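Local atomic coordinates of cytochrome P450 monooxygenase (Rhodococcus sp. ECU0066, PDB entry 6KBH), a protein that carries heme, FMN and a [2Fe-2S] cluster in one chain and probably works as a self-sufficient cytochrome P450 monooxygenase. Residues R39-D44 against Y69-G74; D108-V113 against E220-V225; T493-S498 against R531-V536; G603-H608 against G628-V633. All coordinates share one frame; numbering follows the deposited sequence.

Contact 1: R39-D44 against Y69-G74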
loop_
_atom_site.group_PDB
_atom_site.type_symbol
_atom_site.label_atom_id
_atom_site.label_comp_id
_atom_site.label_asym_id
_atom_site.label_seq_id
_atom_site.Cartn_x
_atom_site.Cartn_y
_atom_site.Cartn_z
ATOM N N ARG A 39 30.790 10.412 -19.797
ATOM C CA ARG A 39 29.777 9.457 -19.363
ATOM C C ARG A 39 28.389 9.865 -19.838
ATOM O O ARG A 39 27.565 9.001 -20.161
ATOM C CB ARG A 39 29.814 9.319 -17.840
ATOM C CG ARG A 39 31.134 8.765 -17.312
ATOM C CD ARG A 39 31.235 8.866 -15.794
ATOM N NE ARG A 39 31.324 10.253 -15.347
ATOM C CZ ARG A 39 31.454 10.621 -14.078
ATOM N NH1 ARG A 39 31.517 9.700 -13.124
ATOM N NH2 ARG A 39 31.519 11.907 -13.761
ATOM N N ALA A 40 28.123 11.172 -19.905
ATOM C CA ALA A 40 26.833 11.651 -20.388
ATOM C C ALA A 40 26.684 11.429 -21.888
ATOM O O ALA A 40 25.609 11.041 -22.360
ATOM C CB ALA A 40 26.667 13.131 -20.048
ATOM N N ALA A 41 27.751 11.682 -22.653
ATOM C CA ALA A 41 27.716 11.477 -24.097
ATOM C C ALA A 41 27.803 10.008 -24.481
ATOM O O ALA A 41 27.396 9.645 -25.590
ATOM C CB ALA A 41 28.849 12.256 -24.766
ATOM N N ALA A 42 28.321 9.161 -23.596
ATOM C CA ALA A 42 28.320 7.721 -23.809
ATOM C C ALA A 42 27.015 7.064 -23.385
ATOM O O ALA A 42 26.881 5.842 -23.518
ATOM C CB ALA A 42 29.490 7.077 -23.058
ATOM N N PHE A 43 26.059 7.835 -22.872
ATOM C CA PHE A 43 24.780 7.271 -22.470
ATOM C C PHE A 43 23.995 6.828 -23.697
ATOM O O PHE A 43 23.820 7.594 -24.651
ATOM C CB PHE A 43 23.979 8.292 -21.663
ATOM C CG PHE A 43 22.602 7.817 -21.263
ATOM C CD1 PHE A 43 22.442 6.836 -20.296
ATOM C CD2 PHE A 43 21.470 8.361 -21.848
ATOM C CE1 PHE A 43 21.182 6.402 -19.924
ATOM C CE2 PHE A 43 20.201 7.928 -21.479
ATOM C CZ PHE A 43 20.060 6.947 -20.519
ATOM N N ASP A 44 23.541 5.577 -23.678
ATOM C CA ASP A 44 22.636 5.049 -24.689
ATOM C C ASP A 44 21.561 4.208 -24.010
ATOM O O ASP A 44 21.877 3.206 -23.354
ATOM C CB ASP A 44 23.391 4.217 -25.725
ATOM C CG ASP A 44 22.511 3.792 -26.889
ATOM O OD1 ASP A 44 21.340 4.216 -26.948
ATOM O OD2 ASP A 44 22.988 3.027 -27.746
ATOM N N TYR A 69 22.615 16.107 -20.189
ATOM C CA TYR A 69 22.102 16.020 -21.544
ATOM C C TYR A 69 22.705 14.806 -22.238
ATOM O O TYR A 69 23.902 14.534 -22.113
ATOM C CB TYR A 69 22.418 17.288 -22.337
ATOM C CG TYR A 69 21.885 17.232 -23.743
ATOM C CD1 TYR A 69 20.520 17.293 -23.987
ATOM C CD2 TYR A 69 22.742 17.095 -24.830
ATOM C CE1 TYR A 69 20.019 17.230 -25.273
ATOM C CE2 TYR A 69 22.250 17.032 -26.121
ATOM C CZ TYR A 69 20.887 17.101 -26.334
ATOM O OH TYR A 69 20.386 17.039 -27.612
ATOM N N SER A 70 21.864 14.073 -22.959
ATOM C CA SER A 70 22.285 12.872 -23.662
ATOM C C SER A 70 22.350 13.167 -25.151
ATOM O O SER A 70 21.342 13.605 -25.720
ATOM C CB SER A 70 21.317 11.723 -23.381
ATOM O OG SER A 70 21.558 10.619 -24.234
ATOM N N PRO A 71 23.506 13.027 -25.808
ATOM C CA PRO A 71 23.526 13.214 -27.270
ATOM C C PRO A 71 22.864 12.090 -28.049
ATOM O O PRO A 71 22.228 12.369 -29.072
ATOM C CB PRO A 71 25.024 13.324 -27.579
ATOM C CG PRO A 71 25.607 13.885 -26.325
ATOM C CD PRO A 71 24.837 13.228 -25.214
ATOM N N GLU A 72 22.988 10.833 -27.607
ATOM C CA GLU A 72 22.420 9.717 -28.361
ATOM C C GLU A 72 20.916 9.886 -28.544
ATOM O O GLU A 72 20.408 9.907 -29.671
ATOM C CB GLU A 72 22.740 8.386 -27.670
ATOM C CG GLU A 72 22.230 7.136 -28.407
ATOM C CD GLU A 72 22.833 6.944 -29.801
ATOM O OE1 GLU A 72 23.883 7.545 -30.107
ATOM O OE2 GLU A 72 22.256 6.175 -30.596
ATOM N N LEU A 73 20.189 10.011 -27.443
ATOM C CA LEU A 73 18.778 10.354 -27.470
ATOM C C LEU A 73 18.637 11.874 -27.354
ATOM O O LEU A 73 19.613 12.590 -27.157
ATOM C CB LEU A 73 18.053 9.600 -26.354
ATOM C CG LEU A 73 16.594 9.833 -25.983
ATOM C CD1 LEU A 73 15.855 8.520 -25.962
ATOM C CD2 LEU A 73 16.568 10.454 -24.619
ATOM N N GLY A 74 17.425 12.379 -27.518
ATOM C CA GLY A 74 17.290 13.820 -27.541
ATOM C C GLY A 74 16.961 14.498 -26.227
ATOM O O GLY A 74 16.641 15.692 -26.237
#
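Ala41 and Pro71 lie closest in the backbones of 39-44 and 69-74, their CA atoms 5.5 Å apart, where the end of helix 38-41 passes the loop after strand 67-69. The proline ring lies on the helix end: its CD stands 3.5 Å from Ala41 CA, and its CG lies 3.9 Å from Ala41 CB. An alanine in place of Pro71 would probably open a gap beside Ala41, because CG and CD make these contacts. Ala40 CB lies 3.7 Å from Tyr69 O. The loop 70-75 links strands 67-69 and 76-78, the antiparallel pair at one end of the mixed sheet in the P450 part, so the contact joins the first modelled helix to this loop. Phe43 has CG anti to its backbone N (chi1 177°), and its ring presents an in-plane edge to Ser70, CD2 lying 3.3 Å from OG; the same ring meets Phe68 edge-to-face. Asp44 OD1 rests against Glu72 CG at 3.4 Å. The two carboxylates, planes 52° apart, bring like charges close, OD1 of Asp44 being 4.2 Å from OE2 of Glu72. Phe46 N donates to Asp44 OD1 and Arg216 forms a salt bridge with Glu72, which probably eases the repulsion.

Contact 2: D108-V113 against E220-V225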
loop_
_atom_site.group_PDB
_atom_site.type_symbol
_atom_site.label_atom_id
_atom_site.label_comp_id
_atom_site.label_asym_id
_atom_site.label_seq_id
_atom_site.Cartn_x
_atom_site.Cartn_y
_atom_site.Cartn_z
ATOM N N ASP A 108 5.148 8.222 -43.307
ATOM C CA ASP A 108 3.973 8.557 -44.109
ATOM C C ASP A 108 3.148 7.313 -44.414
ATOM O O ASP A 108 1.913 7.352 -44.389
ATOM C CB ASP A 108 4.401 9.241 -45.406
ATOM C CG ASP A 108 5.107 10.558 -45.168
ATOM O OD1 ASP A 108 4.756 11.258 -44.194
ATOM O OD2 ASP A 108 6.014 10.895 -45.958
ATOM N N GLU A 109 3.826 6.199 -44.699
ATOM C CA GLU A 109 3.145 4.936 -44.960
ATOM C C GLU A 109 2.264 4.530 -43.785
ATOM O O GLU A 109 1.076 4.231 -43.956
ATOM C CB GLU A 109 4.185 3.857 -45.256
ATOM C CG GLU A 109 3.657 2.619 -45.947
ATOM C CD GLU A 109 4.777 1.691 -46.379
ATOM O OE1 GLU A 109 5.944 1.962 -46.020
ATOM O OE2 GLU A 109 4.492 0.692 -47.073
ATOM N N ALA A 110 2.830 4.527 -42.575
ATOM C CA ALA A 110 2.089 4.044 -41.414
ATOM C C ALA A 110 0.975 5.001 -41.007
ATOM O O ALA A 110 -0.050 4.561 -40.478
ATOM C CB ALA A 110 3.044 3.805 -40.245
ATOM N N ASN A 111 1.154 6.305 -41.231
ATOM C CA ASN A 111 0.060 7.240 -40.988
ATOM C C ASN A 111 -1.079 7.012 -41.970
ATOM O O ASN A 111 -2.256 7.096 -41.599
ATOM C CB ASN A 111 0.557 8.682 -41.078
ATOM C CG ASN A 111 1.099 9.195 -39.760
ATOM O OD1 ASN A 111 0.633 8.802 -38.690
ATOM N ND2 ASN A 111 2.083 10.083 -39.831
ATOM N N ALA A 112 -0.746 6.727 -43.233
ATOM C CA ALA A 112 -1.773 6.408 -44.217
ATOM C C ALA A 112 -2.576 5.185 -43.795
ATOM O O ALA A 112 -3.800 5.149 -43.960
ATOM C CB ALA A 112 -1.134 6.190 -45.589
ATOM N N VAL A 113 -1.901 4.172 -43.244
ATOM C CA VAL A 113 -2.598 2.987 -42.751
ATOM C C VAL A 113 -3.531 3.358 -41.606
ATOM O O VAL A 113 -4.668 2.873 -41.529
ATOM C CB VAL A 113 -1.584 1.907 -42.327
ATOM C CG1 VAL A 113 -2.303 0.646 -41.879
ATOM C CG2 VAL A 113 -0.615 1.605 -43.465
ATOM N N GLU A 220 8.743 -1.262 -41.547
ATOM C CA GLU A 220 7.803 -2.379 -41.573
ATOM C C GLU A 220 7.130 -2.579 -40.221
ATOM O O GLU A 220 5.941 -2.911 -40.154
ATOM C CB GLU A 220 8.528 -3.662 -41.995
ATOM C CG GLU A 220 9.561 -3.495 -43.122
ATOM C CD GLU A 220 10.875 -2.876 -42.665
ATOM O OE1 GLU A 220 10.855 -1.687 -42.287
ATOM O OE2 GLU A 220 11.921 -3.563 -42.682
ATOM N N GLN A 221 7.889 -2.426 -39.136
ATOM C CA GLN A 221 7.307 -2.515 -37.802
ATOM C C GLN A 221 6.261 -1.428 -37.593
ATOM O O GLN A 221 5.169 -1.689 -37.070
ATOM C CB GLN A 221 8.404 -2.412 -36.744
ATOM C CG GLN A 221 9.091 -3.727 -36.429
ATOM C CD GLN A 221 10.480 -3.535 -35.855
ATOM O OE1 GLN A 221 11.132 -2.521 -36.104
ATOM N NE2 GLN A 221 10.945 -4.513 -35.087
ATOM N N GLN A 222 6.586 -0.197 -37.995
ATOM C CA GLN A 222 5.661 0.920 -37.835
ATOM C C GLN A 222 4.312 0.626 -38.480
ATOM O O GLN A 222 3.260 0.879 -37.882
ATOM C CB GLN A 222 6.266 2.193 -38.426
ATOM C CG GLN A 222 7.168 2.961 -37.485
ATOM C CD GLN A 222 7.514 4.334 -38.019
ATOM O OE1 GLN A 222 7.246 4.639 -39.179
ATOM N NE2 GLN A 222 8.109 5.170 -37.176
ATOM N N VAL A 223 4.319 0.089 -39.704
ATOM C CA VAL A 223 3.056 -0.152 -40.396
ATOM C C VAL A 223 2.292 -1.303 -39.745
ATOM O O VAL A 223 1.070 -1.229 -39.573
ATOM C CB VAL A 223 3.289 -0.380 -41.905
ATOM C CG1 VAL A 223 4.280 0.636 -42.451
ATOM C CG2 VAL A 223 3.755 -1.799 -42.210
ATOM N N ALA A 224 2.993 -2.373 -39.352
ATOM C CA ALA A 224 2.313 -3.516 -38.750
ATOM C C ALA A 224 1.608 -3.126 -37.459
ATOM O O ALA A 224 0.575 -3.712 -37.113
ATOM C CB ALA A 224 3.307 -4.646 -38.494
ATOM N N VAL A 225 2.148 -2.143 -36.739
ATOM C CA VAL A 225 1.459 -1.615 -35.566
ATOM C C VAL A 225 0.261 -0.775 -35.994
ATOM O O VAL A 225 -0.852 -0.951 -35.487
ATOM C CB VAL A 225 2.437 -0.810 -34.691
ATOM C CG1 VAL A 225 1.680 -0.010 -33.643
ATOM C CG2 VAL A 225 3.448 -1.741 -34.037
#
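Ala110 and Val223 join two helices, 108-116 and 219-242, whose places in the chain are consistent with the B' and G helices of the cytochrome P450 fold. The short segments run in the same direction, their axes only 8° from parallel and 8.4 Å apart at closest approach. That narrow spacing goes with a small residue at the interface: the CA atoms of Ala110 and Val223 are 4.4 Å from each other. The methyl of Ala110 points toward the second helix and settles over its backbone, with CB 3.8 Å from Gln222 O. It also meets two side chains, Gln222 CB at 4.0 Å from Ala110 CB and Val223 CG1 at 4.1 Å from the same methyl. Val223 CG1 stands anti to its own carbonyl carbon (chi1 -44°) and touches Glu109 as well as Ala110. The Glu109 chain, extended beyond CG, brings CG and CD against that methyl, the two side chains meeting at a slant, with CG 4.1 Å from Val223 CG1. Val113 adds a more distant contact, its CG1 being 4.5 Å from Val223 O, and also reaches Ala226 and Asp227 one turn on. The polar end of Gln222 turns to the loop preceding helix 108-116, where NE2 donates to Pro105 O and OE1 accepts from Ser107 N. The chemistry therefore divides in two: between the helical segments the contact is apolar and weakly directional, resting on close fit, whereas the buried Gln222 amide, gripped by two backbone partners, probably does more to fix the position of one helix along the other.

Contact 3: T493-S498 against R531-V536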
loop_
_atom_site.group_PDB
_atom_site.type_symbol
_atom_site.label_atom_id
_atom_site.label_comp_id
_atom_site.label_asym_id
_atom_site.label_seq_id
_atom_site.Cartn_x
_atom_site.Cartn_y
_atom_site.Cartn_z
ATOM N N THR A 493 -0.267 -17.648 24.368
ATOM C CA THR A 493 1.185 -17.545 24.325
ATOM C C THR A 493 1.617 -17.553 22.864
ATOM O O THR A 493 1.396 -18.540 22.153
ATOM C CB THR A 493 1.841 -18.694 25.087
ATOM O OG1 THR A 493 1.120 -19.902 24.830
ATOM C CG2 THR A 493 1.818 -18.427 26.575
ATOM N N LEU A 494 2.220 -16.455 22.415
ATOM C CA LEU A 494 2.558 -16.269 21.009
ATOM C C LEU A 494 4.069 -16.329 20.830
ATOM O O LEU A 494 4.805 -15.547 21.444
ATOM C CB LEU A 494 1.988 -14.951 20.488
ATOM C CG LEU A 494 0.477 -15.042 20.253
ATOM C CD1 LEU A 494 -0.102 -13.696 19.855
ATOM C CD2 LEU A 494 0.157 -16.109 19.209
ATOM N N ARG A 495 4.515 -17.249 19.973
ATOM C CA ARG A 495 5.919 -17.552 19.721
ATOM C C ARG A 495 6.346 -17.015 18.361
ATOM O O ARG A 495 5.626 -17.190 17.373
ATOM C CB ARG A 495 6.149 -19.069 19.733
ATOM C CG ARG A 495 6.159 -19.701 21.093
ATOM C CD ARG A 495 7.423 -19.340 21.820
ATOM N NE ARG A 495 7.251 -19.509 23.252
ATOM C CZ ARG A 495 7.525 -20.608 23.949
ATOM N NH1 ARG A 495 8.028 -21.685 23.361
ATOM N NH2 ARG A 495 7.292 -20.606 25.256
ATOM N N ASP A 496 7.537 -16.414 18.290
ATOM C CA ASP A 496 8.102 -16.000 17.007
ATOM C C ASP A 496 8.797 -17.195 16.365
ATOM O O ASP A 496 9.732 -17.766 16.941
ATOM C CB ASP A 496 9.076 -14.826 17.167
ATOM C CG ASP A 496 9.688 -14.369 15.824
ATOM O OD1 ASP A 496 9.438 -14.996 14.773
ATOM O OD2 ASP A 496 10.429 -13.355 15.827
ATOM N N THR A 497 8.351 -17.542 15.159
ATOM C CA THR A 497 8.897 -18.670 14.418
ATOM C C THR A 497 10.254 -18.363 13.797
ATOM O O THR A 497 11.057 -19.281 13.592
ATOM C CB THR A 497 7.912 -19.082 13.331
ATOM O OG1 THR A 497 8.033 -18.186 12.220
ATOM C CG2 THR A 497 6.495 -18.999 13.866
ATOM N N SER A 498 10.522 -17.092 13.477
ATOM C CA SER A 498 11.827 -16.720 12.936
ATOM C C SER A 498 12.950 -17.158 13.865
ATOM O O SER A 498 14.039 -17.530 13.411
ATOM C CB SER A 498 11.898 -15.209 12.711
ATOM O OG SER A 498 12.147 -14.528 13.931
ATOM N N ARG A 531 11.853 -12.419 26.017
ATOM C CA ARG A 531 11.792 -11.812 24.697
ATOM C C ARG A 531 11.888 -12.861 23.597
ATOM O O ARG A 531 12.438 -12.618 22.520
ATOM C CB ARG A 531 12.874 -10.748 24.564
ATOM C CG ARG A 531 12.909 -9.826 25.774
ATOM C CD ARG A 531 12.809 -8.373 25.367
ATOM N NE ARG A 531 13.600 -8.111 24.171
ATOM C CZ ARG A 531 14.929 -8.122 24.138
ATOM N NH1 ARG A 531 15.626 -8.374 25.240
ATOM N NH2 ARG A 531 15.563 -7.878 23.002
ATOM N N THR A 532 11.339 -14.044 23.865
ATOM C CA THR A 532 10.937 -14.970 22.817
ATOM C C THR A 532 9.425 -15.042 22.661
ATOM O O THR A 532 8.946 -15.764 21.774
ATOM C CB THR A 532 11.502 -16.378 23.065
ATOM O OG1 THR A 532 10.825 -17.308 22.212
ATOM C CG2 THR A 532 11.299 -16.816 24.500
ATOM N N THR A 533 8.663 -14.290 23.474
ATOM C CA THR A 533 7.204 -14.378 23.465
ATOM C C THR A 533 6.466 -13.090 23.809
ATOM O O THR A 533 6.983 -12.180 24.467
ATOM C CB THR A 533 6.686 -15.413 24.458
ATOM O OG1 THR A 533 7.510 -15.426 25.634
ATOM C CG2 THR A 533 6.550 -16.774 23.814
ATOM N N PHE A 534 5.203 -13.087 23.391
ATOM C CA PHE A 534 4.174 -12.168 23.840
ATOM C C PHE A 534 3.034 -12.974 24.452
ATOM O O PHE A 534 2.754 -14.099 24.026
ATOM C CB PHE A 534 3.652 -11.333 22.677
ATOM C CG PHE A 534 4.629 -10.315 22.182
ATOM C CD1 PHE A 534 5.590 -9.783 23.021
ATOM C CD2 PHE A 534 4.587 -9.894 20.866
ATOM C CE1 PHE A 534 6.489 -8.845 22.555
ATOM C CE2 PHE A 534 5.471 -8.961 20.396
ATOM C CZ PHE A 534 6.427 -8.434 21.237
ATOM N N GLN A 535 2.375 -12.396 25.455
ATOM C CA GLN A 535 1.209 -13.011 26.077
ATOM C C GLN A 535 0.064 -12.014 26.102
ATOM O O GLN A 535 0.237 -10.872 26.541
ATOM C CB GLN A 535 1.513 -13.500 27.498
ATOM C CG GLN A 535 1.781 -14.993 27.593
ATOM C CD GLN A 535 2.088 -15.440 29.008
ATOM O OE1 GLN A 535 2.405 -14.626 29.873
ATOM N NE2 GLN A 535 2.002 -16.743 29.250
ATOM N N VAL A 536 -1.100 -12.449 25.631
ATOM C CA VAL A 536 -2.317 -11.653 25.661
ATOM C C VAL A 536 -3.421 -12.493 26.285
ATOM O O VAL A 536 -3.398 -13.726 26.228
ATOM C CB VAL A 536 -2.730 -11.165 24.256
ATOM C CG1 VAL A 536 -1.735 -10.146 23.738
ATOM C CG2 VAL A 536 -2.838 -12.340 23.300
#
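Arg495 turns an in-plane edge of its guanidinium to the CG2 methyl of Thr533, while Thr532 OG1 lies obliquely to the same group; the modelled approach of NE to that methyl is too close for its exact spacing to be trusted. The Phe534 ring extends clear of strand 489-496, its CG anti to the carbonyl carbon (chi1 -71°), and meets Trp505 with the ring planes at about 75°; Leu502, Leu524 and Met477 touch it too. The third flat group, the Asp496 carboxylate, accepts through OD1 from Ser498 N at 2.7 Å, the donor standing 44° out of the carboxylate plane; this is an Asx turn, spanning Asp496 to Ser498. Two backbone bonds join the strands at Leu494 and Phe534, a hydrogen-bonded antiparallel pair: Leu494 N donates to Phe534 O at 2.9 Å, and Phe534 N returns a bond to Leu494 O at 3.2 Å. Either side of it are the non-hydrogen-bonded pairs Thr493 with Gln535 and Arg495 with Thr533, whose side chains share one face of the sheet; Leu494 and Phe534 point to the other. Thr493 and Gln535 run side by side, CG2 of the threonine lying 3.6 Å from CG of the glutamine, and Thr493 OG1 bonds to Gly481 O. The pairing belongs to the six-stranded antiparallel sheet of the FR-type flavin-binding part; the side chain of Gln535 lies about 10 Å from the bound FMN. Strand 489-496 is flanked by 475-486, where Val479 packs on Leu494, and by 533-536, an outermost strand of this sheet.

Contact 4: G603-H608 against G628-V633; sequences GDYEIH and GESVRV
Ile607 and Val631 form the tightly packed side of this parallel strand pair. Ile607 CG1 lies 3.8 Å from Val631 CB, and Leu623 of helix 620-625 touches both side chains on that face. The backbones are linked there by Arg632 N, which donates to Ile607 O at 3.2 Å with an N-H...O angle of 165°. Toward the start of the strands the fit is looser: the Tyr605 ring comes no nearer to Ser630 than 4.2 Å, between CE2 and CB. The opposite face is polar and partly open to solvent, and Arg632 dominates it. The arginine chain bends at chi2 and chi3 (chi3 -44° places NE), and its NH2 donates to Ser630 O at 2.9 Å; NH1 adds a weak bond to the same oxygen. NH2 also stands 3.5 Å above one face of the His608 ring, offset toward the rim, with ring and guanidinium planes 81° apart. Glu606 crosses the other strand's arginine obliquely and holds OE2 over a guanidinium face, 3.9 Å from Arg632 NH2; in this long salt bridge the oxygen stands far off the guanidinium plane, so the attraction is one of charge alone. An alanine at Arg632 would probably leave Glu606 with only its long, weak pairing to Arg578 among the charges described, and the His608 face without that cover. Strand 605-611, helix 620-625 and strand 631-635 make a beta-alpha-beta unit at the edge of a five-stranded parallel sheet, as in the nucleotide-binding folds of the ferredoxin reductase family.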
loop_
_atom_site.group_PDB
_atom_site.type_symbol
_atom_site.label_atom_id
_atom_site.label_comp_id
_atom_site.label_asym_id
_atom_site.label_seq_id
_atom_site.Cartn_x
_atom_site.Cartn_y
_atom_site.Cartn_z
ATOM N N GLY A 603 8.834 1.469 43.932
ATOM C CA GLY A 603 8.066 2.694 44.089
ATOM C C GLY A 603 6.701 2.397 44.666
ATOM O O GLY A 603 6.140 1.376 44.389
ATOM N N ASP A 604 6.139 3.300 45.446
ATOM C CA ASP A 604 4.851 3.055 46.070
ATOM C C ASP A 604 3.725 3.038 45.078
ATOM O O ASP A 604 3.571 3.926 44.332
ATOM C CB ASP A 604 4.672 4.072 47.235
ATOM C CG ASP A 604 3.229 4.235 47.721
ATOM O OD1 ASP A 604 2.370 3.455 47.351
ATOM O OD2 ASP A 604 2.941 5.173 48.469
ATOM N N TYR A 605 2.902 2.020 45.122
ATOM C CA TYR A 605 1.771 1.940 44.214
ATOM C C TYR A 605 0.611 1.242 44.911
ATOM O O TYR A 605 0.797 0.478 45.860
ATOM C CB TYR A 605 2.144 1.216 42.911
ATOM C CG TYR A 605 2.564 -0.224 43.093
ATOM C CD1 TYR A 605 3.847 -0.541 43.517
ATOM C CD2 TYR A 605 1.685 -1.266 42.828
ATOM C CE1 TYR A 605 4.242 -1.850 43.682
ATOM C CE2 TYR A 605 2.072 -2.585 42.991
ATOM C CZ TYR A 605 3.353 -2.868 43.418
ATOM O OH TYR A 605 3.753 -4.174 43.585
ATOM N N GLU A 606 -0.598 1.522 44.423
ATOM C CA GLU A 606 -1.823 0.973 44.992
ATOM C C GLU A 606 -2.737 0.564 43.848
ATOM O O GLU A 606 -3.057 1.389 42.992
ATOM C CB GLU A 606 -2.515 2.006 45.892
ATOM C CG GLU A 606 -3.360 1.401 46.997
ATOM C CD GLU A 606 -3.911 2.444 47.952
ATOM O OE1 GLU A 606 -4.123 3.597 47.517
ATOM O OE2 GLU A 606 -4.135 2.109 49.135
ATOM N N ILE A 607 -3.165 -0.696 43.818
ATOM C CA ILE A 607 -3.936 -1.200 42.686
ATOM C C ILE A 607 -5.292 -1.692 43.176
ATOM O O ILE A 607 -5.382 -2.411 44.178
ATOM C CB ILE A 607 -3.175 -2.294 41.912
ATOM C CG1 ILE A 607 -3.210 -3.645 42.599
ATOM C CG2 ILE A 607 -1.723 -1.958 41.828
ATOM C CD1 ILE A 607 -2.468 -4.665 41.781
ATOM N N HIS A 608 -6.344 -1.269 42.479
ATOM C CA HIS A 608 -7.725 -1.526 42.857
ATOM C C HIS A 608 -8.395 -2.195 41.661
ATOM O O HIS A 608 -8.466 -1.604 40.579
ATOM C CB HIS A 608 -8.438 -0.219 43.244
ATOM C CG HIS A 608 -7.965 0.382 44.526
ATOM N ND1 HIS A 608 -8.591 0.152 45.733
ATOM C CD2 HIS A 608 -6.944 1.229 44.792
ATOM C CE1 HIS A 608 -7.971 0.815 46.693
ATOM N NE2 HIS A 608 -6.965 1.477 46.148
ATOM N N GLY A 628 0.402 -8.641 46.315
ATOM C CA GLY A 628 -0.674 -9.045 47.209
ATOM C C GLY A 628 -0.785 -8.156 48.431
ATOM O O GLY A 628 -1.890 -7.839 48.882
ATOM N N GLU A 629 0.357 -7.756 48.992
ATOM C CA GLU A 629 0.362 -6.738 50.035
ATOM C C GLU A 629 -0.298 -5.448 49.560
ATOM O O GLU A 629 -0.797 -4.667 50.379
ATOM C CB GLU A 629 1.802 -6.469 50.485
ATOM C CG GLU A 629 2.804 -6.413 49.334
ATOM C CD GLU A 629 3.456 -7.756 49.058
ATOM O OE1 GLU A 629 3.036 -8.757 49.674
ATOM O OE2 GLU A 629 4.377 -7.815 48.216
ATOM N N SER A 630 -0.326 -5.216 48.243
ATOM C CA SER A 630 -0.742 -3.940 47.672
ATOM C C SER A 630 -2.060 -3.975 46.906
ATOM O O SER A 630 -2.550 -2.911 46.521
ATOM C CB SER A 630 0.348 -3.403 46.734
ATOM O OG SER A 630 1.599 -3.277 47.385
ATOM N N VAL A 631 -2.648 -5.145 46.660
ATOM C CA VAL A 631 -3.886 -5.238 45.889
ATOM C C VAL A 631 -5.078 -5.229 46.833
ATOM O O VAL A 631 -5.030 -5.752 47.954
ATOM C CB VAL A 631 -3.886 -6.517 45.007
ATOM C CG1 VAL A 631 -3.658 -7.775 45.857
ATOM C CG2 VAL A 631 -5.167 -6.637 44.182
ATOM N N ARG A 632 -6.162 -4.611 46.384
ATOM C CA ARG A 632 -7.461 -4.894 46.969
ATOM C C ARG A 632 -8.428 -5.192 45.834
ATOM O O ARG A 632 -8.424 -4.520 44.794
ATOM C CB ARG A 632 -7.942 -3.783 47.866
ATOM C CG ARG A 632 -7.335 -3.795 49.269
ATOM C CD ARG A 632 -7.008 -2.392 49.702
ATOM N NE ARG A 632 -6.374 -1.645 48.620
ATOM C CZ ARG A 632 -5.188 -1.903 48.072
ATOM N NH1 ARG A 632 -4.383 -2.851 48.545
ATOM N NH2 ARG A 632 -4.775 -1.139 47.075
ATOM N N VAL A 633 -9.184 -6.240 46.044
ATOM C CA VAL A 633 -10.148 -6.853 45.153
ATOM C C VAL A 633 -11.540 -6.395 45.552
ATOM O O VAL A 633 -11.804 -6.112 46.723
ATOM C CB VAL A 633 -9.959 -8.369 45.297
ATOM C CG1 VAL A 633 -9.940 -8.660 46.775
ATOM C CG2 VAL A 633 -11.044 -9.125 44.608
#

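Followed from the N terminus, the four contacts come in series, none enclosing or crossing another. Contact 1 closes a loop of 24 residues and fastens the first modelled helix to the beta hairpin of the P450 part. Contact 2 closes the longest, 106 residues, about half of them helical, and ties helix 108-116 to helix 219-242; its centre lies about 28 Å from that of contact 1. The chain passes into the reductase part, where contact 3 closes 32 residues within the antiparallel flavin-binding sheet and contact 4 closes 19 within the parallel sheet. Their centres are again about 28 Å apart, those of contacts 2 and 4 about 87 Å, on opposite sides of the chain's centre.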